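Local coordinates for silicatein alpha (Tethya aurantium, PDB 6ZQ3), which probably promotes the deposition of silica in the spicules of a marine sponge, and belongs to the papain family of cysteine peptidases, at residues Ser26-Ala31 with Gln52-Cys57; Thr15-Gln20 with Leu182-Trp187; Val134-Asp139 with Met167-Tyr172; Ala129-Val134 with Ala213-Leu218. All blocks are in the same frame, centred on the assembly; numbering follows the deposited sequence.

Interaction 1. Residues Ser26-Ala31 with Gln52-Cys57; sequences SYAFSA and QNIIDC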
loop_
_atom_site.group_PDB
_atom_site.type_symbol
_atom_site.label_atom_id
_atom_site.label_comp_id
_atom_site.label_asym_id
_atom_site.label_seq_id
_atom_site.Cartn_x
_atom_site.Cartn_y
_atom_site.Cartn_z
ATOM N N SER A 26 6.169 -5.691 2.156
ATOM C CA SER A 26 5.506 -4.540 1.537
ATOM C C SER A 26 4.040 -4.824 1.207
ATOM O O SER A 26 3.170 -3.979 1.429
ATOM C CB SER A 26 6.249 -4.048 0.280
ATOM O OG SER A 26 6.527 -5.097 -0.622
ATOM N N TYR A 27 3.752 -6.023 0.733
ATOM C CA TYR A 27 2.345 -6.403 0.508
ATOM C C TYR A 27 1.453 -5.949 1.671
ATOM O O TYR A 27 0.415 -5.326 1.446
ATOM C CB TYR A 27 2.185 -7.898 0.209
ATOM C CG TYR A 27 2.419 -8.828 1.375
ATOM C CD1 TYR A 27 3.691 -9.291 1.675
ATOM C CD2 TYR A 27 1.355 -9.288 2.157
ATOM C CE1 TYR A 27 3.900 -10.160 2.734
ATOM C CE2 TYR A 27 1.560 -10.137 3.222
ATOM C CZ TYR A 27 2.836 -10.577 3.505
ATOM O OH TYR A 27 3.054 -11.432 4.557
ATOM N N ALA A 28 1.893 -6.191 2.897
ATOM C CA ALA A 28 1.093 -5.883 4.079
ATOM C C ALA A 28 0.979 -4.425 4.318
ATOM O O ALA A 28 -0.076 -3.958 4.715
ATOM C CB ALA A 28 1.718 -6.509 5.325
ATOM N N PHE A 29 2.101 -3.716 4.169
ATOM C CA PHE A 29 2.137 -2.301 4.470
ATOM C C PHE A 29 1.311 -1.624 3.425
ATOM O O PHE A 29 0.531 -0.760 3.734
ATOM C CB PHE A 29 3.563 -1.756 4.492
ATOM C CG PHE A 29 4.295 -2.007 5.794
ATOM C CD1 PHE A 29 5.011 -3.168 5.985
ATOM C CD2 PHE A 29 4.250 -1.085 6.812
ATOM C CE1 PHE A 29 5.685 -3.405 7.159
ATOM C CE2 PHE A 29 4.899 -1.318 8.003
ATOM C CZ PHE A 29 5.628 -2.485 8.177
ATOM N N SER A 30 1.482 -2.040 2.182
ATOM C CA SER A 30 0.699 -1.496 1.080
ATOM C C SER A 30 -0.829 -1.745 1.218
ATOM O O SER A 30 -1.636 -0.849 0.923
ATOM C CB SER A 30 1.181 -2.108 -0.223
ATOM O OG SER A 30 0.288 -1.778 -1.259
ATOM N N ALA A 31 -1.213 -2.951 1.652
ATOM C CA ALA A 31 -2.623 -3.292 1.823
ATOM C C ALA A 31 -3.314 -2.522 2.951
ATOM O O ALA A 31 -4.432 -2.021 2.754
ATOM C CB ALA A 31 -2.781 -4.784 2.039
ATOM N N GLN A 52 1.451 -6.208 11.239
ATOM C CA GLN A 52 1.965 -7.376 11.917
ATOM C C GLN A 52 0.880 -8.449 11.937
ATOM O O GLN A 52 1.151 -9.669 11.790
ATOM C CB GLN A 52 2.361 -6.963 13.336
ATOM C CG GLN A 52 3.110 -8.023 14.137
ATOM C CD GLN A 52 4.333 -8.577 13.442
ATOM O OE1 GLN A 52 5.094 -7.853 12.815
ATOM N NE2 GLN A 52 4.534 -9.884 13.562
ATOM N N ASN A 53 -0.355 -7.975 12.126
ATOM C CA ASN A 53 -1.545 -8.831 12.107
ATOM C C ASN A 53 -1.586 -9.623 10.812
ATOM O O ASN A 53 -1.769 -10.833 10.839
ATOM C CB ASN A 53 -2.798 -7.959 12.242
ATOM C CG ASN A 53 -4.014 -8.734 12.630
ATOM O OD1 ASN A 53 -4.988 -8.162 13.094
ATOM N ND2 ASN A 53 -3.971 -10.038 12.441
ATOM N N ILE A 54 -1.382 -8.928 9.693
ATOM C CA ILE A 54 -1.420 -9.539 8.375
ATOM C C ILE A 54 -0.243 -10.494 8.208
ATOM O O ILE A 54 -0.374 -11.558 7.590
ATOM C CB ILE A 54 -1.354 -8.491 7.241
ATOM C CG1 ILE A 54 -2.724 -7.916 6.924
ATOM C CG2 ILE A 54 -0.868 -9.122 5.959
ATOM C CD1 ILE A 54 -3.328 -7.112 8.040
ATOM N N ILE A 55 0.915 -10.105 8.722
ATOM C CA ILE A 55 2.104 -10.954 8.584
ATOM C C ILE A 55 1.937 -12.254 9.355
ATOM O O ILE A 55 2.097 -13.333 8.785
ATOM C CB ILE A 55 3.404 -10.230 9.008
ATOM C CG1 ILE A 55 3.807 -9.247 7.911
ATOM C CG2 ILE A 55 4.541 -11.222 9.218
ATOM C CD1 ILE A 55 4.558 -8.031 8.411
ATOM N N ASP A 56 1.600 -12.141 10.636
ATOM C CA ASP A 56 1.404 -13.322 11.456
ATOM C C ASP A 56 0.289 -14.260 10.984
ATOM O O ASP A 56 0.445 -15.478 11.111
ATOM C CB ASP A 56 1.134 -12.935 12.910
ATOM C CG ASP A 56 2.281 -12.208 13.525
ATOM O OD1 ASP A 56 3.395 -12.279 12.952
ATOM O OD2 ASP A 56 2.079 -11.560 14.572
ATOM N N CYS A 57 -0.820 -13.732 10.463
ATOM C CA CYS A 57 -2.065 -14.546 10.377
ATOM C C CYS A 57 -2.557 -14.901 8.981
ATOM O O CYS A 57 -3.500 -15.667 8.850
ATOM C CB CYS A 57 -3.209 -13.863 11.126
ATOM S SG CYS A 57 -2.743 -13.177 12.734
HETATM O O HOH W 1 1.398 -13.677 6.006
#

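Interaction 2. Residues Thr15-Gln20 with Leu182-Trp187; sequences TGIKSQ and LAKNSW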
loop_
_atom_site.group_PDB
_atom_site.type_symbol
_atom_site.label_atom_id
_atom_site.label_comp_id
_atom_site.label_asym_id
_atom_site.label_seq_id
_atom_site.Cartn_x
_atom_site.Cartn_y
_atom_site.Cartn_z
ATOM N N THR A 15 -1.604 7.973 7.187
ATOM C CA THR A 15 -0.736 7.951 8.385
ATOM C C THR A 15 0.724 8.251 8.077
ATOM O O THR A 15 1.141 8.340 6.931
ATOM C CB THR A 15 -0.742 6.570 9.073
ATOM O OG1 THR A 15 -0.252 5.565 8.163
ATOM C CG2 THR A 15 -2.136 6.214 9.505
ATOM N N GLY A 16 1.503 8.383 9.134
ATOM C CA GLY A 16 2.923 8.560 9.004
ATOM C C GLY A 16 3.546 7.418 8.241
ATOM O O GLY A 16 2.926 6.391 8.025
ATOM N N ILE A 17 4.781 7.642 7.812
ATOM C CA ILE A 17 5.608 6.654 7.124
ATOM C C ILE A 17 6.066 5.551 8.076
ATOM O O ILE A 17 6.435 5.815 9.212
ATOM C CB ILE A 17 6.849 7.333 6.473
ATOM C CG1 ILE A 17 6.608 7.644 4.997
ATOM C CG2 ILE A 17 8.047 6.397 6.440
ATOM C CD1 ILE A 17 5.503 8.617 4.724
ATOM N N LYS A 18 6.093 4.318 7.582
ATOM C CA LYS A 18 6.535 3.175 8.366
ATOM C C LYS A 18 7.801 2.577 7.766
ATOM O O LYS A 18 8.137 2.868 6.626
ATOM C CB LYS A 18 5.407 2.149 8.384
ATOM C CG LYS A 18 4.161 2.675 9.096
ATOM C CD LYS A 18 2.897 1.936 8.702
ATOM C CE LYS A 18 1.636 2.727 9.048
ATOM N NZ LYS A 18 0.419 1.849 9.025
ATOM N N SER A 19 8.519 1.775 8.537
ATOM C CA SER A 19 9.675 1.043 8.026
ATOM C C SER A 19 9.441 -0.427 8.274
ATOM O O SER A 19 9.246 -0.832 9.401
ATOM C CB SER A 19 11.018 1.480 8.679
ATOM O OG SER A 19 12.140 0.989 7.916
ATOM N N GLN A 20 9.484 -1.221 7.214
ATOM C CA GLN A 20 9.310 -2.650 7.334
ATOM C C GLN A 20 10.557 -3.389 7.839
ATOM O O GLN A 20 10.529 -4.594 8.008
ATOM C CB GLN A 20 8.840 -3.221 5.994
ATOM C CG GLN A 20 9.900 -3.242 4.930
ATOM C CD GLN A 20 9.325 -3.325 3.533
ATOM O OE1 GLN A 20 8.420 -2.578 3.171
ATOM N NE2 GLN A 20 9.874 -4.205 2.732
ATOM N N LEU A 182 1.995 9.985 -6.639
ATOM C CA LEU A 182 2.597 10.129 -5.322
ATOM C C LEU A 182 2.430 8.821 -4.565
ATOM O O LEU A 182 1.325 8.421 -4.226
ATOM C CB LEU A 182 1.943 11.285 -4.558
ATOM C CG LEU A 182 2.583 11.611 -3.204
ATOM C CD1 LEU A 182 4.038 12.048 -3.373
ATOM C CD2 LEU A 182 1.765 12.678 -2.482
ATOM N N ALA A 183 3.530 8.132 -4.319
ATOM C CA ALA A 183 3.449 6.817 -3.737
ATOM C C ALA A 183 4.110 6.848 -2.379
ATOM O O ALA A 183 5.193 7.385 -2.225
ATOM C CB ALA A 183 4.126 5.798 -4.660
ATOM N N LYS A 184 3.467 6.251 -1.401
ATOM C CA LYS A 184 4.030 6.147 -0.053
ATOM C C LYS A 184 4.738 4.785 0.136
ATOM O O LYS A 184 4.106 3.747 -0.010
ATOM C CB LYS A 184 2.883 6.322 0.956
ATOM C CG LYS A 184 3.271 6.213 2.408
ATOM C CD LYS A 184 2.006 6.059 3.244
ATOM C CE LYS A 184 2.245 6.484 4.679
ATOM N NZ LYS A 184 1.421 5.674 5.595
ATOM N N ASN A 185 6.035 4.790 0.426
ATOM C CA ASN A 185 6.798 3.544 0.661
ATOM C C ASN A 185 6.816 3.259 2.171
ATOM O O ASN A 185 6.292 4.038 2.979
ATOM C CB ASN A 185 8.244 3.674 0.119
ATOM C CG ASN A 185 8.837 2.354 -0.333
ATOM O OD1 ASN A 185 8.257 1.279 -0.140
ATOM N ND2 ASN A 185 10.012 2.421 -0.944
ATOM N N SER A 186 7.415 2.143 2.544
ATOM C CA SER A 186 7.490 1.750 3.928
ATOM C C SER A 186 8.935 1.367 4.216
ATOM O O SER A 186 9.212 0.312 4.813
ATOM C CB SER A 186 6.520 0.579 4.192
ATOM O OG SER A 186 6.667 -0.471 3.227
ATOM N N TRP A 187 9.856 2.232 3.762
ATOM C CA TRP A 187 11.290 2.121 4.078
ATOM C C TRP A 187 11.688 3.245 5.004
ATOM O O TRP A 187 12.852 3.565 5.120
ATOM C CB TRP A 187 12.166 2.116 2.806
ATOM C CG TRP A 187 11.985 0.866 2.012
ATOM C CD1 TRP A 187 11.381 -0.272 2.430
ATOM C CD2 TRP A 187 12.426 0.613 0.668
ATOM N NE1 TRP A 187 11.401 -1.212 1.437
ATOM C CE2 TRP A 187 12.047 -0.700 0.347
ATOM C CE3 TRP A 187 13.106 1.368 -0.295
ATOM C CZ2 TRP A 187 12.314 -1.275 -0.902
ATOM C CZ3 TRP A 187 13.372 0.798 -1.530
ATOM C CH2 TRP A 187 12.990 -0.510 -1.817
HETATM O O HOH W 2 -1.879 5.513 5.368
HETATM O O HOH W 3 4.890 4.253 5.022
#

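Interaction 3. Residues Val134-Asp139 with Met167-Tyr172; sequences VAVAID and MVITGY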
loop_
_atom_site.group_PDB
_atom_site.type_symbol
_atom_site.label_atom_id
_atom_site.label_comp_id
_atom_site.label_asym_id
_atom_site.label_seq_id
_atom_site.Cartn_x
_atom_site.Cartn_y
_atom_site.Cartn_z
ATOM N N VAL A 134 -4.764 3.893 -3.155
ATOM C CA VAL A 134 -4.814 2.627 -3.875
ATOM C C VAL A 134 -3.509 1.869 -3.702
ATOM O O VAL A 134 -2.426 2.419 -3.874
ATOM C CB VAL A 134 -5.073 2.872 -5.366
ATOM C CG1 VAL A 134 -5.108 1.573 -6.173
ATOM C CG2 VAL A 134 -6.388 3.604 -5.524
ATOM N N ALA A 135 -3.619 0.594 -3.374
ATOM C CA ALA A 135 -2.477 -0.240 -3.207
ATOM C C ALA A 135 -2.017 -0.635 -4.597
ATOM O O ALA A 135 -2.825 -1.018 -5.443
ATOM C CB ALA A 135 -2.835 -1.453 -2.378
ATOM N N VAL A 136 -0.719 -0.463 -4.838
ATOM C CA VAL A 136 -0.066 -0.899 -6.074
ATOM C C VAL A 136 1.199 -1.731 -5.803
ATOM O O VAL A 136 1.709 -1.772 -4.687
ATOM C CB VAL A 136 0.341 0.302 -6.944
ATOM C CG1 VAL A 136 -0.859 1.191 -7.260
ATOM C CG2 VAL A 136 1.475 1.090 -6.278
ATOM N N ALA A 137 1.684 -2.390 -6.845
ATOM C CA ALA A 137 3.007 -3.009 -6.851
ATOM C C ALA A 137 3.795 -2.595 -8.094
ATOM O O ALA A 137 3.241 -2.411 -9.186
ATOM C CB ALA A 137 2.900 -4.512 -6.808
ATOM N N ILE A 138 5.105 -2.481 -7.922
ATOM C CA ILE A 138 5.978 -2.030 -8.996
ATOM C C ILE A 138 7.191 -2.914 -9.117
ATOM O O ILE A 138 7.434 -3.809 -8.285
ATOM C CB ILE A 138 6.459 -0.596 -8.768
ATOM C CG1 ILE A 138 7.269 -0.509 -7.480
ATOM C CG2 ILE A 138 5.274 0.362 -8.721
ATOM C CD1 ILE A 138 7.857 0.861 -7.266
ATOM N N ASP A 139 7.905 -2.666 -10.207
ATOM C CA ASP A 139 9.293 -3.040 -10.354
ATOM C C ASP A 139 10.178 -2.000 -9.634
ATOM O O ASP A 139 10.322 -0.864 -10.096
ATOM C CB ASP A 139 9.638 -3.083 -11.846
ATOM C CG ASP A 139 11.000 -3.682 -12.113
ATOM O OD1 ASP A 139 11.673 -4.139 -11.148
ATOM O OD2 ASP A 139 11.386 -3.707 -13.297
ATOM N N MET A 167 3.323 -0.651 -2.674
ATOM C CA MET A 167 3.221 0.616 -1.925
ATOM C C MET A 167 1.823 1.176 -2.036
ATOM O O MET A 167 0.978 0.574 -2.674
ATOM C CB MET A 167 4.236 1.643 -2.461
ATOM C CG MET A 167 5.413 1.057 -3.228
ATOM S SD MET A 167 6.334 2.292 -4.150
ATOM C CE MET A 167 6.902 3.206 -2.734
ATOM N N VAL A 168 1.574 2.326 -1.419
ATOM C CA VAL A 168 0.253 2.985 -1.496
ATOM C C VAL A 168 0.351 4.233 -2.331
ATOM O O VAL A 168 1.115 5.116 -1.995
ATOM C CB VAL A 168 -0.276 3.487 -0.140
ATOM C CG1 VAL A 168 -1.793 3.561 -0.176
ATOM C CG2 VAL A 168 0.182 2.610 0.998
ATOM N N ILE A 169 -0.414 4.319 -3.404
ATOM C CA ILE A 169 -0.594 5.597 -4.081
ATOM C C ILE A 169 -1.514 6.490 -3.225
ATOM O O ILE A 169 -2.647 6.114 -2.917
ATOM C CB ILE A 169 -1.116 5.374 -5.527
ATOM C CG1 ILE A 169 -0.022 4.669 -6.347
ATOM C CG2 ILE A 169 -1.483 6.684 -6.216
ATOM C CD1 ILE A 169 -0.184 4.806 -7.840
ATOM N N THR A 170 -1.025 7.667 -2.837
ATOM C CA THR A 170 -1.804 8.606 -2.010
ATOM C C THR A 170 -2.241 9.881 -2.748
ATOM O O THR A 170 -2.861 10.757 -2.152
ATOM C CB THR A 170 -0.995 9.051 -0.791
ATOM O OG1 THR A 170 0.235 9.599 -1.245
ATOM C CG2 THR A 170 -0.712 7.888 0.179
ATOM N N GLY A 171 -1.922 9.981 -4.034
ATOM C CA GLY A 171 -2.293 11.134 -4.839
ATOM C C GLY A 171 -1.541 11.138 -6.157
ATOM O O GLY A 171 -0.982 10.122 -6.580
ATOM N N TYR A 172 -1.536 12.289 -6.818
ATOM C CA TYR A 172 -0.824 12.455 -8.088
ATOM C C TYR A 172 -0.729 13.936 -8.326
ATOM O O TYR A 172 -1.407 14.727 -7.653
ATOM C CB TYR A 172 -1.551 11.778 -9.250
ATOM C CG TYR A 172 -2.983 12.219 -9.362
ATOM C CD1 TYR A 172 -3.305 13.435 -9.964
ATOM C CD2 TYR A 172 -4.019 11.452 -8.828
ATOM C CE1 TYR A 172 -4.615 13.861 -10.040
ATOM C CE2 TYR A 172 -5.330 11.878 -8.905
ATOM C CZ TYR A 172 -5.623 13.076 -9.516
ATOM O OH TYR A 172 -6.920 13.517 -9.616
#

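Interaction 4. Residues Ala129-Val134 with Ala213-Leu218; sequences ANVGPV and ASYPTL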
loop_
_atom_site.group_PDB
_atom_site.type_symbol
_atom_site.label_atom_id
_atom_site.label_comp_id
_atom_site.label_asym_id
_atom_site.label_seq_id
_atom_site.Cartn_x
_atom_site.Cartn_y
_atom_site.Cartn_z
ATOM N N ALA A 129 -8.571 9.555 -7.260
ATOM C CA ALA A 129 -9.304 10.808 -7.081
ATOM C C ALA A 129 -10.634 10.616 -6.368
ATOM O O ALA A 129 -10.944 11.317 -5.417
ATOM C CB ALA A 129 -9.551 11.459 -8.433
ATOM N N ASN A 130 -11.413 9.657 -6.844
ATOM C CA ASN A 130 -12.808 9.490 -6.437
ATOM C C ASN A 130 -13.054 8.530 -5.267
ATOM O O ASN A 130 -14.093 8.610 -4.611
ATOM C CB ASN A 130 -13.638 9.054 -7.656
ATOM N N VAL A 131 -12.116 7.625 -4.993
ATOM C CA VAL A 131 -12.311 6.630 -3.918
ATOM C C VAL A 131 -11.320 6.816 -2.750
ATOM O O VAL A 131 -11.726 6.900 -1.577
ATOM C CB VAL A 131 -12.216 5.185 -4.456
ATOM C CG1 VAL A 131 -12.687 4.214 -3.396
ATOM C CG2 VAL A 131 -13.033 5.005 -5.744
ATOM N N GLY A 132 -10.027 6.891 -3.068
ATOM C CA GLY A 132 -9.016 6.931 -2.025
ATOM C C GLY A 132 -7.674 6.326 -2.406
ATOM O O GLY A 132 -7.421 5.987 -3.582
ATOM N N PRO A 133 -6.784 6.212 -1.404
ATOM C CA PRO A 133 -5.463 5.634 -1.611
ATOM C C PRO A 133 -5.561 4.206 -2.133
ATOM O O PRO A 133 -6.357 3.421 -1.611
ATOM C CB PRO A 133 -4.852 5.655 -0.212
ATOM C CG PRO A 133 -5.558 6.763 0.502
ATOM C CD PRO A 133 -6.939 6.789 -0.056
ATOM N N VAL A 134 -4.764 3.893 -3.155
ATOM C CA VAL A 134 -4.814 2.627 -3.875
ATOM C C VAL A 134 -3.509 1.869 -3.702
ATOM O O VAL A 134 -2.426 2.419 -3.874
ATOM C CB VAL A 134 -5.073 2.872 -5.366
ATOM C CG1 VAL A 134 -5.108 1.573 -6.173
ATOM C CG2 VAL A 134 -6.388 3.604 -5.524
ATOM N N ALA A 213 -3.134 -3.005 -9.301
ATOM C CA ALA A 213 -3.614 -2.045 -8.332
ATOM C C ALA A 213 -4.983 -2.486 -7.807
ATOM O O ALA A 213 -5.824 -2.985 -8.546
ATOM C CB ALA A 213 -3.721 -0.685 -8.974
ATOM N N SER A 214 -5.202 -2.291 -6.518
ATOM C CA SER A 214 -6.452 -2.640 -5.926
ATOM C C SER A 214 -6.752 -1.748 -4.733
ATOM O O SER A 214 -5.891 -1.043 -4.193
ATOM C CB SER A 214 -6.418 -4.100 -5.496
ATOM O OG SER A 214 -5.507 -4.295 -4.428
ATOM N N TYR A 215 -7.997 -1.783 -4.308
ATOM C CA TYR A 215 -8.330 -1.178 -3.044
ATOM C C TYR A 215 -9.480 -1.946 -2.411
ATOM O O TYR A 215 -10.232 -2.627 -3.103
ATOM C CB TYR A 215 -8.649 0.307 -3.228
ATOM C CG TYR A 215 -9.777 0.587 -4.177
ATOM C CD1 TYR A 215 -9.549 0.715 -5.539
ATOM C CD2 TYR A 215 -11.076 0.716 -3.716
ATOM C CE1 TYR A 215 -10.586 0.975 -6.414
ATOM C CE2 TYR A 215 -12.120 0.959 -4.583
ATOM C CZ TYR A 215 -11.869 1.086 -5.926
ATOM O OH TYR A 215 -12.914 1.357 -6.772
ATOM N N PRO A 216 -9.604 -1.852 -1.083
ATOM C CA PRO A 216 -10.632 -2.603 -0.380
ATOM C C PRO A 216 -11.977 -1.882 -0.337
ATOM O O PRO A 216 -12.014 -0.691 -0.481
ATOM C CB PRO A 216 -10.033 -2.765 1.025
ATOM C CG PRO A 216 -9.210 -1.558 1.191
ATOM C CD PRO A 216 -8.639 -1.239 -0.164
ATOM N N THR A 217 -13.069 -2.616 -0.125
ATOM C CA THR A 217 -14.396 -2.018 -0.007
ATOM C C THR A 217 -14.876 -2.164 1.430
ATOM O O THR A 217 -14.593 -3.155 2.091
ATOM C CB THR A 217 -15.396 -2.666 -0.965
ATOM O OG1 THR A 217 -15.385 -4.084 -0.778
ATOM C CG2 THR A 217 -15.026 -2.335 -2.424
ATOM N N LEU A 218 -15.608 -1.162 1.907
ATOM C CA LEU A 218 -16.131 -1.175 3.269
ATOM C C LEU A 218 -17.097 -0.018 3.499
ATOM O O LEU A 218 -16.846 1.108 3.069
ATOM C CB LEU A 218 -14.987 -1.115 4.282
ATOM C CG LEU A 218 -14.221 0.207 4.361
#

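Interaction 1. Residues Ser26-Ala31 with Gln52-Cys57
Ile54 presents one methyl, CG2, to the hollow formed by Tyr27 and Ala28 on the facing helix. The methyl lies 3.7 Å from Ala28 CB, and Ile54 CG2 is also 3.8 Å from Tyr27 CE2, meeting the ring obliquely. Alanine supplies the floor of the hollow, and the small residue lets the two backbones approach to 6.2 Å between the CA atoms of Ala28 and Ile54. Tyr27 forms the wall. Its CG sits between the backbone N and the carbonyl carbon (chi1 71°), which lays the ring alongside the second helix, past the branch of Ile54. At the far end, Tyr27 OH comes over Ile55, 4.1 Å from Ile55 CG1. The same hydroxyl is linked by a water to Ile55 O and also hydrogen-bonds Gly65 O, so the polar tip is anchored beyond an apolar seam. The example illustrates how one branch can key together two helices whose short segments run at 138°. In the papain fold, helix 26-43 is the long central helix, whose N-terminal end reaches the cleft between the two domains. Here it packs against helix 51-57, Val84 covers Ile54 from strand 84-85, and helix 71-80 lies against Ala31.

Interaction 2. Residues Thr15-Gln20 with Leu182-Trp187
Gln20 brings its amide up to the edge of the Trp187 indole, Gln20 CD lying in the ring plane 3.6 Å from Trp187 NE1. The two side chains run side by side, yet amide and ring planes stand 76° apart. One face of the indole, near its rim, is met by Asn185 ND2, and the ring of Trp191 meets the indole edge-to-face. This is the cleft architecture of the papain fold: Gln20 probably corresponds to the oxyanion-hole glutamine of papain, and Asn185, whose OD1 hydrogen-bonds His165, to the asparagine of its triad. Gln20 CG sits between the backbone N and the carbonyl carbon (chi1 72°) and the chain runs on extended, which carries the amide to the indole. Two bonds hold Gln20. Its backbone N reaches Ser186 O at 2.9 Å, and Ser186 OG donates to Gln20 OE1 at 2.7 Å, within the carbonyl plane. An alanine in place of Gln20 would probably leave Ser186 OG without this acceptor and open a gap at the indole edge. Between Ser19 and Trp187 the backbones form a single bridge. Farther along, the long Lys184 side chain slides past Ile17, Ile17 CD1 being 3.9 Å from Lys184 CE. The Lys184 ammonium then meets two successive carbonyls, with a weak bond to Thr15 O. The other, from Lys184 NZ to Gly16 O, is 2.9 Å long and approaches from above the carbonyl plane.

Interaction 3. Residues Val134-Asp139 with Met167-Tyr172
Met167, Val136 and Ile169 contribute the most buried surface to this antiparallel pairing, and they lie on one face of the sheet together with Val134. Val136 and Met167 form a hydrogen-bonded pair: Val136 N reaches Met167 O at 2.9 Å, nearly straight at 171°, and Met167 N returns the bond to Val136 O. Two residues along, Val134 and Ile169 exchange bonds in the same way, with Ile169 N 2.8 Å from Val134 O. The non-hydrogen-bonded pair between them, Ala135 with Val168, turns its side chains to the other face. On the face of the larger residues the contact runs diagonally. Val136 CG1, anti to its own carbonyl carbon (chi1 -56°), meets Ile169 CG1 at 3.7 Å, the two side chains crossing at about a right angle. An alanine in place of Val136 would probably open a gap beside Ile169, whose CG1 and CD1 would lose their methyl partners. Met167 works at the other end: its chain runs out to the sulfur and bends there, and Met167 SD rests 3.8 Å from Ile138 CD1. The pairing shows how a sheet can carry its polar backbone inside a buried, apolar layer. It belongs to the beta-rich domain of the papain fold, where strand 165-173 runs between strands 134-138 and 180-184. Met167 O has a second partner in Ser30 OG of helix 26-43. Strand 180-184 adds the next antiparallel neighbour through Val168 and Lys184, while helix 121-130 covers Ile169 with Val128 and Phe145 of helix 143-146 packs on Met167 and Ile138.

Interaction 4. Residues Ala129-Val134 with Ala213-Leu218
Val134 and Val131 approach the C-terminal strand at two places of different character, the first buried and the second partly exposed. At the buried end, Val134 CG1 is anti to the backbone N (chi1 179°) and fits against the opposing backbone, 3.4 Å from Ser214 O and, next to it, 3.9 Å from Ala213 CB. The other methyl, Val134 CG2, comes obliquely towards the ring of Tyr215, more loosely, at 4.3 Å from Tyr215 CD1. Pro133 turns its ring away from the strand and joins in mainly through its carbonyl, Pro133 O being 4.2 Å from Tyr215 CB. The outer end belongs to Val131, whose CB lies over one face of the Tyr215 ring. Its two methyls divide the phenol between them: Val131 CG1 touches Tyr215 CE2 at 3.5 Å, and Val131 CG2 is 3.8 Å from Tyr215 OH. Both residues are partly exposed, and this end rests on that one aliphatic-on-ring contact, while Val134 is buried among several neighbours. Gly132 lies between the two valines; its phi of 150° would jam a side chain against the preceding carbonyl oxygen, so the exit from the helix calls for glycine. The case illustrates a contact made by apolar side chains with little polar chemistry. Helix 121-130 backs it, Val128 and Leu124 against Val134 and Ala127 against Tyr215. Strand 214-217 pairs antiparallel with strand 112-115, and its other side chains pack on the helical domain of the papain fold: Ser214 on Met71 and Phe75 of helix 71-80, and Pro216 on Ala34 of helix 26-43.

Interactions 1 and 3 are buried throughout, whereas interactions 2 and 4 are only partly so. Their chemistry follows their place: interaction 1 joins helices by apolar side chains and a water, interaction 3 joins strands by backbone bonds, interaction 2 mixes side-chain and backbone hydrogen bonds at the cleft, and interaction 4 rests on aliphatic-aromatic packing. Interactions 2 and 3 reach the same sheet, since strands 165-173 and 180-184 are neighbours in it. Interactions 3 and 4 share Val134, and Ala135 O probably bonds Ser214 N between them. Phe29 links interactions 1 and 2 by packing on Gln20 and Lys18. Interactions 2 and 4 do not touch and lie on opposite sides of the chain's centre.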